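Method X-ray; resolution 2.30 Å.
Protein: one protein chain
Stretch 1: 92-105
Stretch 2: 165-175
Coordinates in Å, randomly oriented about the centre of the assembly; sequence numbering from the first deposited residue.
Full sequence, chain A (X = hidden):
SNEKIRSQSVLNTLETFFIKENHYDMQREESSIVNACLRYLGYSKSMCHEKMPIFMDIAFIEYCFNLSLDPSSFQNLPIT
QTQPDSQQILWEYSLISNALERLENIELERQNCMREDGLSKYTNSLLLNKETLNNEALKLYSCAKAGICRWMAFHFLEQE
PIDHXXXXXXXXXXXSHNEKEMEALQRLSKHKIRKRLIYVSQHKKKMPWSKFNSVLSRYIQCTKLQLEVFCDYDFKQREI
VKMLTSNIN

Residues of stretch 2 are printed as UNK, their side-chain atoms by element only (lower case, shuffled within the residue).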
# COMPACT_ATOMS: atom_id res chain seq x y z
N GLU A 92 -2.14 -10.83 5.69
CA GLU A 92 -1.95 -12.09 5.00
C GLU A 92 -0.79 -11.86 4.05
O GLU A 92 -0.71 -10.81 3.39
CB GLU A 92 -3.25 -12.52 4.27
CG GLU A 92 -3.18 -13.92 3.65
CD GLU A 92 -2.62 -13.97 2.23
OE1 GLU A 92 -3.11 -13.20 1.36
OE2 GLU A 92 -1.66 -14.77 1.98
N TYR A 93 0.15 -12.81 4.02
CA TYR A 93 1.42 -12.63 3.33
C TYR A 93 1.23 -12.17 1.88
O TYR A 93 1.86 -11.21 1.43
CB TYR A 93 2.22 -13.93 3.37
CG TYR A 93 3.15 -14.07 2.22
CD1 TYR A 93 4.26 -13.21 2.10
CD2 TYR A 93 2.91 -15.02 1.22
CE1 TYR A 93 5.12 -13.29 1.01
CE2 TYR A 93 3.77 -15.12 0.12
CZ TYR A 93 4.88 -14.24 0.03
OH TYR A 93 5.75 -14.30 -1.04
N SER A 94 0.36 -12.87 1.14
CA SER A 94 0.21 -12.60 -0.28
C SER A 94 -0.37 -11.20 -0.51
O SER A 94 0.15 -10.43 -1.34
CB SER A 94 -0.68 -13.67 -0.91
OG SER A 94 -0.86 -13.43 -2.29
N LEU A 95 -1.41 -10.83 0.25
CA LEU A 95 -2.02 -9.51 0.12
C LEU A 95 -1.02 -8.41 0.46
O LEU A 95 -0.89 -7.43 -0.28
CB LEU A 95 -3.26 -9.41 1.01
CG LEU A 95 -3.91 -8.04 1.21
CD1 LEU A 95 -4.57 -7.55 -0.07
CD2 LEU A 95 -4.91 -8.04 2.37
N ILE A 96 -0.33 -8.54 1.60
CA ILE A 96 0.58 -7.49 2.03
C ILE A 96 1.77 -7.37 1.08
O ILE A 96 2.27 -6.27 0.81
CB ILE A 96 1.05 -7.75 3.48
CG1 ILE A 96 -0.14 -7.69 4.46
CG2 ILE A 96 2.13 -6.74 3.86
CD1 ILE A 96 -0.95 -6.36 4.41
N SER A 97 2.23 -8.48 0.53
CA SER A 97 3.29 -8.41 -0.47
C SER A 97 2.82 -7.64 -1.71
O SER A 97 3.58 -6.84 -2.27
CB SER A 97 3.72 -9.84 -0.82
OG SER A 97 4.94 -9.85 -1.51
N ASN A 98 1.58 -7.88 -2.15
CA ASN A 98 1.03 -7.12 -3.28
C ASN A 98 0.89 -5.64 -2.93
O ASN A 98 1.20 -4.77 -3.75
CB ASN A 98 -0.32 -7.68 -3.70
CG ASN A 98 -0.21 -9.07 -4.33
OD1 ASN A 98 0.88 -9.51 -4.71
ND2 ASN A 98 -1.33 -9.76 -4.45
N ALA A 99 0.42 -5.35 -1.71
CA ALA A 99 0.29 -3.97 -1.28
C ALA A 99 1.64 -3.25 -1.31
O ALA A 99 1.71 -2.07 -1.65
CB ALA A 99 -0.32 -3.92 0.12
N LEU A 100 2.73 -3.93 -0.90
CA LEU A 100 4.05 -3.29 -0.92
C LEU A 100 4.52 -3.03 -2.34
O LEU A 100 5.19 -2.03 -2.61
CB LEU A 100 5.08 -4.14 -0.18
CG LEU A 100 4.98 -4.11 1.35
CD1 LEU A 100 5.76 -5.28 1.95
CD2 LEU A 100 5.48 -2.76 1.85
N GLU A 101 4.20 -3.94 -3.24
CA GLU A 101 4.55 -3.71 -4.63
C GLU A 101 3.77 -2.52 -5.18
O GLU A 101 4.33 -1.69 -5.90
CB GLU A 101 4.31 -4.98 -5.43
CG GLU A 101 4.74 -4.86 -6.86
CD GLU A 101 4.83 -6.20 -7.57
OE1 GLU A 101 4.99 -6.22 -8.81
OE2 GLU A 101 4.76 -7.24 -6.87
N ARG A 102 2.51 -2.41 -4.78
CA ARG A 102 1.66 -1.30 -5.20
C ARG A 102 2.22 0.01 -4.63
O ARG A 102 2.30 1.01 -5.34
CB ARG A 102 0.22 -1.51 -4.72
CG ARG A 102 -0.56 -2.52 -5.55
CD ARG A 102 -2.02 -2.58 -5.12
NE ARG A 102 -2.52 -3.95 -5.06
CZ ARG A 102 -2.70 -4.73 -6.12
NH1 ARG A 102 -2.42 -4.27 -7.33
NH2 ARG A 102 -3.16 -5.96 -5.97
N LEU A 103 2.60 -0.01 -3.36
CA LEU A 103 3.15 1.18 -2.73
C LEU A 103 4.43 1.61 -3.44
O LEU A 103 4.68 2.81 -3.65
CB LEU A 103 3.44 0.91 -1.26
CG LEU A 103 3.67 2.15 -0.43
CD1 LEU A 103 2.41 3.01 -0.38
CD2 LEU A 103 4.14 1.74 0.97
N GLU A 104 5.23 0.64 -3.83
CA GLU A 104 6.45 0.94 -4.57
C GLU A 104 6.16 1.52 -5.95
O GLU A 104 6.86 2.44 -6.39
CB GLU A 104 7.29 -0.33 -4.64
CG GLU A 104 8.62 -0.19 -5.31
CD GLU A 104 9.40 -1.48 -5.18
OE1 GLU A 104 9.04 -2.45 -5.88
OE2 GLU A 104 10.36 -1.51 -4.38
N ASN A 105 5.12 1.02 -6.65
CA ASN A 105 4.74 1.63 -7.93
C ASN A 105 4.35 3.09 -7.72
O ASN A 105 4.76 3.96 -8.50
CB ASN A 105 3.57 0.89 -8.58
CG ASN A 105 3.90 -0.55 -8.96
OD1 ASN A 105 5.06 -0.95 -9.02
ND2 ASN A 105 2.85 -1.36 -9.18
N UNK A 165 8.37 -21.10 5.24
CA UNK A 165 8.64 -20.94 3.81
C UNK A 165 8.20 -19.55 3.34
O UNK A 165 8.98 -18.81 2.72
c UNK A 165 7.93 -24.61 2.84
c UNK A 165 7.82 -21.68 1.54
c UNK A 165 8.69 -23.38 3.26
c UNK A 165 7.94 -22.06 3.03
N UNK A 166 6.95 -19.18 3.62
CA UNK A 166 6.46 -17.86 3.24
C UNK A 166 7.11 -16.75 4.05
O UNK A 166 7.37 -15.66 3.52
c UNK A 166 4.26 -18.67 2.37
o UNK A 166 4.64 -18.68 1.20
n UNK A 166 3.27 -19.43 2.81
c UNK A 166 4.95 -17.83 3.41
N UNK A 167 7.42 -17.03 5.32
CA UNK A 167 8.16 -16.07 6.13
C UNK A 167 9.48 -15.71 5.47
O UNK A 167 9.85 -14.53 5.36
c UNK A 167 8.94 -15.66 8.51
c UNK A 167 9.99 -13.83 10.31
c UNK A 167 10.32 -15.16 10.41
c UNK A 167 8.40 -16.65 7.53
c UNK A 167 9.80 -16.06 9.51
c UNK A 167 8.64 -14.32 8.40
c UNK A 167 9.15 -13.41 9.30
N UNK A 168 10.21 -16.73 5.02
CA UNK A 168 11.50 -16.51 4.38
C UNK A 168 11.35 -15.77 3.05
O UNK A 168 12.05 -14.79 2.79
c UNK A 168 12.22 -17.84 4.19
c UNK A 168 13.41 -17.70 3.23
o UNK A 168 12.66 -18.31 5.47
N UNK A 169 10.46 -16.27 2.18
CA UNK A 169 10.14 -15.58 0.94
C UNK A 169 9.85 -14.10 1.17
O UNK A 169 10.38 -13.23 0.48
c UNK A 169 9.82 -15.52 -1.96
c UNK A 169 8.94 -16.27 0.28
c UNK A 169 9.46 -14.91 -3.31
c UNK A 169 8.57 -15.75 -1.11
n UNK A 169 10.67 -14.52 -4.10
N UNK A 170 9.01 -13.80 2.17
CA UNK A 170 8.65 -12.42 2.44
C UNK A 170 9.86 -11.59 2.84
O UNK A 170 9.99 -10.43 2.44
c UNK A 170 6.23 -10.28 3.11
c UNK A 170 7.20 -10.93 3.86
c UNK A 170 6.53 -8.29 4.39
c UNK A 170 7.52 -8.93 5.14
c UNK A 170 7.85 -10.23 4.86
c UNK A 170 5.88 -8.96 3.38
c UNK A 170 7.58 -12.33 3.54
N UNK A 171 10.76 -12.18 3.63
CA UNK A 171 11.90 -11.41 4.11
C UNK A 171 12.90 -11.11 3.00
O UNK A 171 13.49 -10.03 2.96
c UNK A 171 11.77 -12.01 6.56
c UNK A 171 12.36 -12.89 7.67
c UNK A 171 11.63 -10.55 6.97
c UNK A 171 12.58 -12.14 5.27
N UNK A 172 13.09 -12.07 2.08
CA UNK A 172 13.94 -11.83 0.91
C UNK A 172 13.38 -10.73 0.02
O UNK A 172 14.11 -9.82 -0.39
o UNK A 172 13.81 -15.98 -0.52
c UNK A 172 14.63 -15.60 0.33
n UNK A 172 15.75 -16.28 0.61
c UNK A 172 14.44 -14.30 1.06
c UNK A 172 14.12 -13.13 0.14
N UNK A 173 12.07 -10.77 -0.27
CA UNK A 173 11.49 -9.77 -1.16
C UNK A 173 11.47 -8.39 -0.53
O UNK A 173 11.73 -7.39 -1.21
o UNK A 173 11.07 -12.12 -2.51
o UNK A 173 8.94 -11.75 -2.92
c UNK A 173 10.03 -11.44 -2.40
c UNK A 173 10.07 -10.17 -1.56
N UNK A 174 11.17 -8.30 0.77
CA UNK A 174 10.85 -7.01 1.37
C UNK A 174 11.62 -6.69 2.64
O UNK A 174 11.66 -5.51 3.01
c UNK A 174 7.75 -4.79 -2.96
c UNK A 174 8.53 -7.08 0.46
c UNK A 174 8.95 -4.86 -0.84
c UNK A 174 7.76 -8.16 0.11
c UNK A 174 8.61 -4.20 -2.01
c UNK A 174 8.41 -6.14 -0.62
n UNK A 174 7.17 -7.93 -1.12
c UNK A 174 7.56 -6.70 -1.58
c UNK A 174 9.35 -6.92 1.68
c UNK A 174 7.22 -6.03 -2.76
N UNK A 175 12.23 -7.66 3.29
CA UNK A 175 12.99 -7.37 4.49
C UNK A 175 14.31 -6.73 4.11
O UNK A 175 15.09 -7.33 3.36
O HOH W 1 6.92 -11.56 -0.72

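Position 165 carries four carbons, forked at the first with one arm two carbons long, and its side chain stays out of reach of stretch 1. A beta-branched, all-carbon side chain of this size is Ile165.

Position 166 has two carbons, the second bearing one oxygen and one nitrogen. Its CB lies over one face of the Tyr93 ring, and its oxygen approaches the same ring. This short amide is Asn166, with OD1 3.8 Å from Tyr93 CE2.

Position 167 shows one carbon and a six-carbon ring, with CA-to-CB pointing away from stretch 1. The ring has no oxygen attached, so this is Phe167. At 168 a single carbon carries one oxygen and one carbon and makes no contact with stretch 1, the pattern of Thr168.

Position 169 is four carbons in a row ending in nitrogen. Its CB points toward stretch 1 and a chain carbon meets the Tyr93 hydroxyl, but the chain's end leads away. This is Lys169, with CG 3.2 Å from Tyr93 OH.

Position 170 again has one carbon and a six-carbon ring without oxygen. Its CB is 3.7 Å from Tyr93 CE1, and its ring reaches Leu100. This is Phe170, with CZ 4.0 Å from Leu100 CD1.

Position 171 has four carbons forked at the second, out of reach, which defines Leu171. Position 172 has three carbons, the third with one oxygen and one nitrogen, likewise out of reach: Gln172.

Position 173 has two carbons, the second with two oxygens, a carboxylate that comes near the Tyr93 hydroxyl: Asp173. Its OD1 receives Lys169 NZ at 2.9 Å in a salt bridge one turn apart on the same helix.

Position 174 holds one carbon and fused five- and six-membered rings of eight carbons and one nitrogen. One ring face lies over Leu100, and the ring nitrogen reaches Ser97 OG at the ring edge; the residue is Trp174. Position 175 has no side-chain atoms and is Gly175, the first residue to leave helical phi/psi; an ideal CB there would lie 2.8 Å from Leu171 O.

The helices run nearly parallel, at 6° with axes 11.1 Å apart at closest approach, a spacing wide enough for large side chains between them. Trp174 fits as a knob among Ser97, Leu100, Glu101 and Glu104. Leu100 CB sits 3.6 Å from the centroid of the Trp174 six-membered ring, 4° off the normal, while at the ring edge Trp174 NE1 donates to Ser97 OG (3.0 Å, 148°). Tyr93 and Phe170 extend the apolar packing toward the start of stretch 1. A water joins the polar groups beside it, 2.7 Å from Ser97 OG, 3.0 Å from Tyr93 OH, and donating to Asp173 OD2 at 3.0 Å.

Stretch 2 165-175: INFTKFLQDWG
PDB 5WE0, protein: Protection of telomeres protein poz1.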